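Local structure of LPXTG-motif cell wall anchor domain protein (Mobiluncus mulieris, 5U5O) at residues P3-Y8 / P148-N153; T32-N37 / P79-E84; Y36-G41 / K93-E98. The protein probably serves as a cell-wall-anchored bacterial adhesin, here represented by two Ig-like domains of its giant chain, cross-linked internally by disulfide, isopeptide and ester bonds. All blocks are in the same frame, centred on the assembly; numbering follows the deposited sequence.

Interaction 1. Residues P3-Y8 / P148-N153; sequences PGVGTY and PVAKHN
The seam between the two sheets of the T-Q ester bond domain is formed here where strand 4-10 lies beside the start of strand 150-178, the two running nearly parallel, with axes 20° apart and 5.7 Å at closest approach. No direct hydrogen bond joins them. Each strand bonds to its own sheet, Gly4 and Gly6 to Tyr36 and Arg34, Ala150 and His152 to Leu126 and Glu124. Two waters span the seam instead. One donates to Pro3 O and Val149 O, the other to Val5 O and Lys151 O, so that pairs of carbonyls which cannot bond to each other are satisfied together.

Side chains fill the seam around the waters, largely with apolar groups. Val5, with CG1 in the crowded position between its backbone N and carbonyl carbon, brings that methyl to 4.0 Å from Ala150 CB, while its branched side chain also packs on Val33 and Leu35. At the outer end Pro3 CG meets Val149 CG2 at 3.8 Å. His152 swings its CG anti to the backbone N (chi1 -167°), which lays the ring against the backbone of Val5 and Gly6: CD2 lies 3.6 Å from Val5 O, near the ring plane. The bare glycine backbone lets Ala150 CB come within 3.8 Å of Gly4 CA and His152 CD2 within 3.7 Å of Gly6 CA. Over one face of the imidazole stands Thr7 OG1, 4.1 Å from ND1. A classic beta bulge at Val149 and Ala150, both facing Leu126, stands at the start of strand 150-178, and the ester from Thr7 OG1 to Gln160 CD ties the two strands, as befits this Ig-like T-Q ester bond domain.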
# COMPACT_ATOMS: atom_id res chain seq x y z
N PRO A 3 -31.09 -19.29 -5.34
CA PRO A 3 -30.51 -18.05 -4.81
C PRO A 3 -29.03 -17.94 -5.13
O PRO A 3 -28.30 -18.92 -5.17
CB PRO A 3 -30.79 -18.17 -3.33
CG PRO A 3 -30.92 -19.60 -3.03
CD PRO A 3 -31.52 -20.20 -4.26
N GLY A 4 -28.59 -16.68 -5.26
CA GLY A 4 -27.18 -16.35 -5.48
C GLY A 4 -26.78 -15.15 -4.61
O GLY A 4 -27.63 -14.51 -4.02
N VAL A 5 -25.47 -14.89 -4.54
CA VAL A 5 -24.97 -13.75 -3.77
C VAL A 5 -23.82 -13.13 -4.54
O VAL A 5 -22.98 -13.79 -5.13
CB VAL A 5 -24.64 -14.15 -2.31
CG1 VAL A 5 -23.50 -15.14 -2.22
CG2 VAL A 5 -24.32 -12.91 -1.46
N GLY A 6 -23.77 -11.80 -4.47
CA GLY A 6 -22.66 -11.02 -5.02
C GLY A 6 -22.37 -9.85 -4.07
O GLY A 6 -23.13 -9.59 -3.13
N THR A 7 -21.26 -9.15 -4.32
CA THR A 7 -20.86 -8.06 -3.45
C THR A 7 -20.17 -6.99 -4.27
O THR A 7 -19.56 -7.25 -5.30
CB THR A 7 -19.91 -8.55 -2.36
OG1 THR A 7 -18.77 -9.17 -2.98
CG2 THR A 7 -20.54 -9.47 -1.36
N TYR A 8 -20.23 -5.77 -3.74
CA TYR A 8 -19.44 -4.65 -4.25
C TYR A 8 -18.78 -3.97 -3.05
O TYR A 8 -19.47 -3.56 -2.13
CB TYR A 8 -20.32 -3.67 -5.00
CG TYR A 8 -19.60 -2.45 -5.52
CD1 TYR A 8 -18.60 -2.59 -6.50
CD2 TYR A 8 -19.89 -1.16 -5.06
CE1 TYR A 8 -17.93 -1.48 -7.00
CE2 TYR A 8 -19.23 -0.05 -5.57
CZ TYR A 8 -18.24 -0.21 -6.54
OH TYR A 8 -17.57 0.88 -7.05
N PRO A 148 -23.54 -23.05 3.13
CA PRO A 148 -24.32 -21.98 2.52
C PRO A 148 -24.94 -22.43 1.20
O PRO A 148 -24.37 -23.29 0.51
CB PRO A 148 -23.29 -20.87 2.26
CG PRO A 148 -21.96 -21.49 2.40
CD PRO A 148 -22.10 -22.75 3.20
N VAL A 149 -26.09 -21.85 0.88
CA VAL A 149 -26.71 -22.14 -0.42
C VAL A 149 -26.05 -21.39 -1.57
O VAL A 149 -26.23 -21.79 -2.73
CB VAL A 149 -28.24 -21.87 -0.44
CG1 VAL A 149 -28.93 -22.84 0.50
CG2 VAL A 149 -28.60 -20.43 -0.11
N ALA A 150 -25.28 -20.34 -1.27
CA ALA A 150 -24.52 -19.65 -2.31
C ALA A 150 -23.32 -19.00 -1.68
O ALA A 150 -23.37 -18.60 -0.51
CB ALA A 150 -25.37 -18.61 -2.99
N LYS A 151 -22.26 -18.88 -2.46
CA LYS A 151 -21.03 -18.21 -2.04
C LYS A 151 -20.54 -17.33 -3.15
O LYS A 151 -20.79 -17.58 -4.33
CB LYS A 151 -19.93 -19.22 -1.74
CG LYS A 151 -20.28 -20.30 -0.72
CD LYS A 151 -19.12 -21.27 -0.51
CE LYS A 151 -18.78 -22.05 -1.77
NZ LYS A 151 -17.86 -23.20 -1.50
N HIS A 152 -19.78 -16.31 -2.75
CA HIS A 152 -19.00 -15.47 -3.64
C HIS A 152 -17.60 -15.39 -3.05
O HIS A 152 -17.22 -14.40 -2.40
CB HIS A 152 -19.66 -14.11 -3.81
CG HIS A 152 -19.12 -13.30 -4.94
ND1 HIS A 152 -17.88 -12.70 -4.88
CD2 HIS A 152 -19.65 -12.94 -6.13
CE1 HIS A 152 -17.66 -12.02 -6.00
NE2 HIS A 152 -18.73 -12.15 -6.77
N ASN A 153 -16.87 -16.49 -3.21
CA ASN A 153 -15.52 -16.65 -2.71
C ASN A 153 -14.56 -16.58 -3.90
O ASN A 153 -13.96 -17.59 -4.31
CB ASN A 153 -15.39 -17.95 -1.91
CG ASN A 153 -16.21 -17.97 -0.62
OD1 ASN A 153 -16.92 -17.02 -0.27
ND2 ASN A 153 -16.09 -19.07 0.11
O HOH W 1 -28.52 -21.62 -4.37
O HOH W 2 -21.48 -15.87 -6.52

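Interaction 2. Residues T32-N37 / P79-E84; sequences TVRLYN and PATEVE
Arg34 and Tyr36, on the same face of strand 26-36, both reach the carboxylate of Glu84 in the first turn of helix 82-88, where Thr81 and Glu84 form a capping box. The guanidinium grips side-on: NE donates to Glu84 OE2 at 2.9 Å and NH2 to Glu84 OE1 at 2.8 Å, a bidentate salt bridge on the syn lone pairs of both oxygens. The two flat groups are nearly coplanar, 15° apart, and both bonds are almost straight. Tyr36 OH donates to the same Glu84 OE2 at 2.7 Å from above the carboxylate plane, ring and carboxylate turned 72° to one another. OE2 thus takes two donors, and so does OE1, whose second is Thr81 N. These four bonds fix the rotation of a buried carboxylate and probably keep it ionised.

Further out, bends at chi2 and chi3 turn the guanidinium to meet Glu84, whose own chain is extended beyond CG. Arg34 NH2 also donates to Pro79 O, 2.9 Å away, and NH1 forms a salt bridge to Glu96, the second anionic partner of Arg34. Arginine suits the place because its planar array of N-H groups can serve the helix cap and the neighbouring strand at once. The reciprocal half of the capping box closes when Glu84 N donates to Thr81 OG1 at 3.0 Å, and a water accepts from Arg34 NH1 while donating to Pro79 O.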
# COMPACT_ATOMS: atom_id res chain seq x y z
N THR A 32 -21.29 -4.03 0.14
CA THR A 32 -22.65 -3.96 -0.37
C THR A 32 -23.01 -5.33 -0.94
O THR A 32 -22.38 -5.79 -1.89
CB THR A 32 -22.82 -2.85 -1.42
OG1 THR A 32 -22.51 -1.60 -0.80
CG2 THR A 32 -24.23 -2.76 -1.93
N VAL A 33 -23.98 -5.96 -0.31
CA VAL A 33 -24.37 -7.35 -0.63
C VAL A 33 -25.59 -7.38 -1.54
O VAL A 33 -26.58 -6.72 -1.30
CB VAL A 33 -24.63 -8.11 0.67
CG1 VAL A 33 -24.98 -9.57 0.35
CG2 VAL A 33 -23.43 -8.01 1.63
N ARG A 34 -25.45 -8.14 -2.63
CA ARG A 34 -26.48 -8.28 -3.66
C ARG A 34 -27.01 -9.72 -3.62
O ARG A 34 -26.24 -10.66 -3.82
CB ARG A 34 -25.88 -7.95 -5.02
CG ARG A 34 -25.11 -6.63 -5.09
CD ARG A 34 -26.03 -5.47 -5.40
NE ARG A 34 -26.46 -5.45 -6.81
CZ ARG A 34 -27.22 -4.51 -7.36
NH1 ARG A 34 -27.61 -3.46 -6.63
NH2 ARG A 34 -27.59 -4.56 -8.65
N LEU A 35 -28.28 -9.84 -3.27
CA LEU A 35 -28.92 -11.15 -3.17
C LEU A 35 -29.77 -11.40 -4.41
O LEU A 35 -30.61 -10.59 -4.77
CB LEU A 35 -29.80 -11.23 -1.95
CG LEU A 35 -29.11 -10.92 -0.62
CD1 LEU A 35 -30.09 -10.98 0.54
CD2 LEU A 35 -27.92 -11.82 -0.33
N TYR A 36 -29.53 -12.55 -5.07
CA TYR A 36 -30.12 -12.87 -6.40
C TYR A 36 -31.17 -13.95 -6.28
O TYR A 36 -30.87 -15.00 -5.73
CB TYR A 36 -29.03 -13.32 -7.36
CG TYR A 36 -27.87 -12.37 -7.45
CD1 TYR A 36 -28.07 -11.03 -7.75
CD2 TYR A 36 -26.59 -12.82 -7.26
CE1 TYR A 36 -27.01 -10.15 -7.84
CE2 TYR A 36 -25.50 -11.94 -7.32
CZ TYR A 36 -25.74 -10.62 -7.64
OH TYR A 36 -24.67 -9.72 -7.70
N ASN A 37 -32.39 -13.61 -6.68
CA ASN A 37 -33.47 -14.63 -6.78
C ASN A 37 -33.74 -15.31 -5.45
O ASN A 37 -34.02 -16.51 -5.38
CB ASN A 37 -33.20 -15.64 -7.92
CG ASN A 37 -33.33 -15.00 -9.26
OD1 ASN A 37 -34.03 -14.00 -9.43
ND2 ASN A 37 -32.76 -15.64 -10.27
N PRO A 79 -32.24 -2.35 -9.24
CA PRO A 79 -32.02 -2.81 -10.62
C PRO A 79 -30.75 -3.62 -10.78
O PRO A 79 -29.69 -3.27 -10.26
CB PRO A 79 -31.92 -1.51 -11.42
CG PRO A 79 -32.55 -0.48 -10.56
CD PRO A 79 -32.21 -0.88 -9.16
N ALA A 80 -30.87 -4.71 -11.54
CA ALA A 80 -29.74 -5.56 -11.81
C ALA A 80 -28.74 -4.85 -12.72
O ALA A 80 -29.13 -4.10 -13.60
CB ALA A 80 -30.19 -6.85 -12.46
N THR A 81 -27.47 -5.12 -12.49
CA THR A 81 -26.43 -4.67 -13.41
C THR A 81 -26.39 -5.58 -14.62
O THR A 81 -26.92 -6.69 -14.60
CB THR A 81 -25.04 -4.71 -12.77
OG1 THR A 81 -24.65 -6.07 -12.55
CG2 THR A 81 -25.00 -3.91 -11.48
N GLU A 82 -25.71 -5.12 -15.67
CA GLU A 82 -25.58 -5.91 -16.89
C GLU A 82 -24.80 -7.18 -16.61
O GLU A 82 -25.15 -8.24 -17.14
CB GLU A 82 -24.93 -5.10 -18.02
CG GLU A 82 -25.71 -3.84 -18.42
CD GLU A 82 -27.17 -4.10 -18.72
OE1 GLU A 82 -27.45 -4.94 -19.60
OE2 GLU A 82 -28.04 -3.46 -18.07
N VAL A 83 -23.77 -7.11 -15.76
CA VAL A 83 -23.02 -8.31 -15.36
C VAL A 83 -23.91 -9.34 -14.64
O VAL A 83 -23.87 -10.52 -14.94
CB VAL A 83 -21.79 -7.91 -14.51
CG1 VAL A 83 -21.21 -9.08 -13.72
CG2 VAL A 83 -20.71 -7.28 -15.40
N GLU A 84 -24.73 -8.86 -13.72
CA GLU A 84 -25.69 -9.72 -13.04
C GLU A 84 -26.67 -10.38 -14.01
O GLU A 84 -26.95 -11.59 -13.91
CB GLU A 84 -26.44 -8.94 -11.97
CG GLU A 84 -25.53 -8.62 -10.78
CD GLU A 84 -26.06 -7.54 -9.84
OE1 GLU A 84 -27.00 -6.82 -10.23
OE2 GLU A 84 -25.50 -7.41 -8.70
O HOH W 3 -28.67 -1.30 -8.33

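Interaction 3. Residues Y36-G41 / K93-E98; sequences YNVEEG and KVYETE
Asn37 has left-handed backbone torsions (phi 60°, psi 40°), a region that asparagine tolerates better than most residues, and its CG stands anti to its own carbonyl carbon, so that the amide turns back toward Lys93. Its backbone N and its OD1 then both face Lys93. Asn37 N donates to Lys93 O at 2.8 Å, nearly straight and in the carbonyl plane, and Lys93 N returns a bond to Asn37 OD1 at 2.9 Å, approaching from above the amide plane. The side-chain oxygen thus takes the part that a strand carbonyl would play, carrying the pairing one step past the last antiparallel bridge.

That bridge joins Tyr36 and Val94, a non-hydrogen-bonded pair. Their side chains lie side by side on one face, with Val94 CG2 at the edge of the tyrosine ring, 3.8 Å from CD1, while Tyr36 OH is held by Glu84. Tyr36 CA adds a C-H contact to Lys93 O at 3.4 Å.

Beyond Asn37 the loop turns over Tyr95, which points its ring to the other side of the strand. Val38 CG2, in the crowded position between its backbone N and carbonyl carbon, presses on Tyr95 CD1 at 3.5 Å, and Val38 also packs on Tyr44. Glu40, extended beyond CG, crosses the end of the ring at about a right angle, its carboxylate turned 85° from the ring plane. Tyr95 OH donates a hydrogen bond to Glu40 OE2 at 2.7 Å, on its anti lone pair. A phenol that donates to this carboxylate is consistent with an ionised Glu40. Lys93 NZ, 6.7 Å from Glu40 OE2, would add only a weak stabilising field; between these two segments the Tyr95-Glu40 hydrogen bond is the polar tie at this end of the loop.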
# COMPACT_ATOMS: atom_id res chain seq x y z
N TYR A 36 -29.53 -12.55 -5.07
CA TYR A 36 -30.12 -12.87 -6.40
C TYR A 36 -31.17 -13.95 -6.28
O TYR A 36 -30.87 -15.00 -5.73
CB TYR A 36 -29.03 -13.32 -7.36
CG TYR A 36 -27.87 -12.37 -7.45
CD1 TYR A 36 -28.07 -11.03 -7.75
CD2 TYR A 36 -26.59 -12.82 -7.26
CE1 TYR A 36 -27.01 -10.15 -7.84
CE2 TYR A 36 -25.50 -11.94 -7.32
CZ TYR A 36 -25.74 -10.62 -7.64
OH TYR A 36 -24.67 -9.72 -7.70
N ASN A 37 -32.39 -13.61 -6.68
CA ASN A 37 -33.47 -14.63 -6.78
C ASN A 37 -33.74 -15.31 -5.45
O ASN A 37 -34.02 -16.51 -5.38
CB ASN A 37 -33.20 -15.64 -7.92
CG ASN A 37 -33.33 -15.00 -9.26
OD1 ASN A 37 -34.03 -14.00 -9.43
ND2 ASN A 37 -32.76 -15.64 -10.27
N VAL A 38 -33.72 -14.50 -4.38
CA VAL A 38 -34.10 -14.92 -3.05
C VAL A 38 -35.59 -14.68 -2.88
O VAL A 38 -36.22 -13.98 -3.67
CB VAL A 38 -33.29 -14.17 -1.96
CG1 VAL A 38 -31.89 -14.75 -1.88
CG2 VAL A 38 -33.23 -12.65 -2.18
N GLU A 39 -36.14 -15.24 -1.81
CA GLU A 39 -37.58 -15.21 -1.60
C GLU A 39 -37.95 -14.12 -0.58
O GLU A 39 -37.50 -14.14 0.57
CB GLU A 39 -38.06 -16.58 -1.09
CG GLU A 39 -39.55 -16.66 -0.88
CD GLU A 39 -40.03 -18.07 -0.54
OE1 GLU A 39 -39.60 -19.05 -1.21
OE2 GLU A 39 -40.84 -18.20 0.38
N GLU A 40 -38.84 -13.23 -1.00
CA GLU A 40 -39.38 -12.21 -0.08
C GLU A 40 -40.10 -12.90 1.07
O GLU A 40 -40.86 -13.86 0.86
CB GLU A 40 -40.32 -11.26 -0.81
CG GLU A 40 -39.62 -10.39 -1.85
CD GLU A 40 -40.54 -9.47 -2.62
OE1 GLU A 40 -41.71 -9.27 -2.26
OE2 GLU A 40 -40.07 -8.91 -3.63
N GLY A 41 -39.84 -12.42 2.28
CA GLY A 41 -40.40 -12.97 3.50
C GLY A 41 -39.56 -14.01 4.20
O GLY A 41 -39.85 -14.36 5.34
N LYS A 93 -33.91 -11.11 -10.00
CA LYS A 93 -34.41 -10.21 -8.98
C LYS A 93 -33.28 -10.00 -7.99
O LYS A 93 -32.76 -10.93 -7.39
CB LYS A 93 -35.65 -10.77 -8.30
CG LYS A 93 -36.84 -10.83 -9.26
CD LYS A 93 -38.07 -11.45 -8.63
CE LYS A 93 -39.16 -11.73 -9.66
NZ LYS A 93 -39.78 -10.48 -10.18
N VAL A 94 -32.90 -8.73 -7.79
CA VAL A 94 -31.74 -8.33 -6.95
C VAL A 94 -32.23 -7.54 -5.74
O VAL A 94 -33.01 -6.63 -5.91
CB VAL A 94 -30.72 -7.51 -7.73
CG1 VAL A 94 -29.47 -7.26 -6.88
CG2 VAL A 94 -30.34 -8.20 -9.03
N TYR A 95 -31.83 -8.01 -4.58
CA TYR A 95 -32.13 -7.34 -3.32
C TYR A 95 -30.82 -6.96 -2.65
O TYR A 95 -29.93 -7.79 -2.49
CB TYR A 95 -32.93 -8.24 -2.41
CG TYR A 95 -34.24 -8.67 -3.02
CD1 TYR A 95 -34.30 -9.76 -3.90
CD2 TYR A 95 -35.42 -7.99 -2.75
CE1 TYR A 95 -35.51 -10.14 -4.47
CE2 TYR A 95 -36.63 -8.39 -3.32
CZ TYR A 95 -36.66 -9.47 -4.19
OH TYR A 95 -37.85 -9.85 -4.75
N GLU A 96 -30.72 -5.70 -2.20
CA GLU A 96 -29.45 -5.15 -1.70
C GLU A 96 -29.50 -4.87 -0.21
O GLU A 96 -30.49 -4.36 0.30
CB GLU A 96 -29.11 -3.90 -2.47
CG GLU A 96 -27.72 -3.35 -2.17
CD GLU A 96 -27.39 -2.16 -3.02
OE1 GLU A 96 -26.91 -2.33 -4.16
OE2 GLU A 96 -27.53 -1.01 -2.53
N THR A 97 -28.43 -5.25 0.47
CA THR A 97 -28.21 -4.82 1.85
C THR A 97 -26.72 -4.56 2.00
O THR A 97 -26.00 -4.53 1.00
CB THR A 97 -28.74 -5.88 2.83
OG1 THR A 97 -28.65 -5.37 4.17
CG2 THR A 97 -27.99 -7.20 2.74
N GLU A 98 -26.25 -4.27 3.21
CA GLU A 98 -24.82 -4.00 3.39
C GLU A 98 -24.32 -4.43 4.75
O GLU A 98 -25.10 -4.57 5.70
CB GLU A 98 -24.51 -2.53 3.18
CG GLU A 98 -25.18 -1.60 4.17
CD GLU A 98 -24.90 -0.15 3.86
OE1 GLU A 98 -25.54 0.40 2.93
OE2 GLU A 98 -24.05 0.45 4.54

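Overall arrangement
All three interactions lie within the T-Q ester bond domain, around one antiparallel sheet in which strand 26-36 sits between strands 4-10 and 94-104. Gly6 O bonds to Arg34 N, and Leu35 N to Tyr95 O, so the contacts interlock through backbone pairing. Each is partly buried, setting buried Val5, Glu84 and Tyr95 against exposed Val149, Pro79 and Glu40. Interaction 1 bridges to the other sheet through apolar packing and waters beside the ester link. Interaction 2 joins the middle strand to a helix start through charges centred on a buried carboxylate, and interaction 3 closes the strand end, mixing a backbone bond, a side-chain amide and a surface carboxylate. Tyr36 and Asn37 belong to both 32-37 and 36-41.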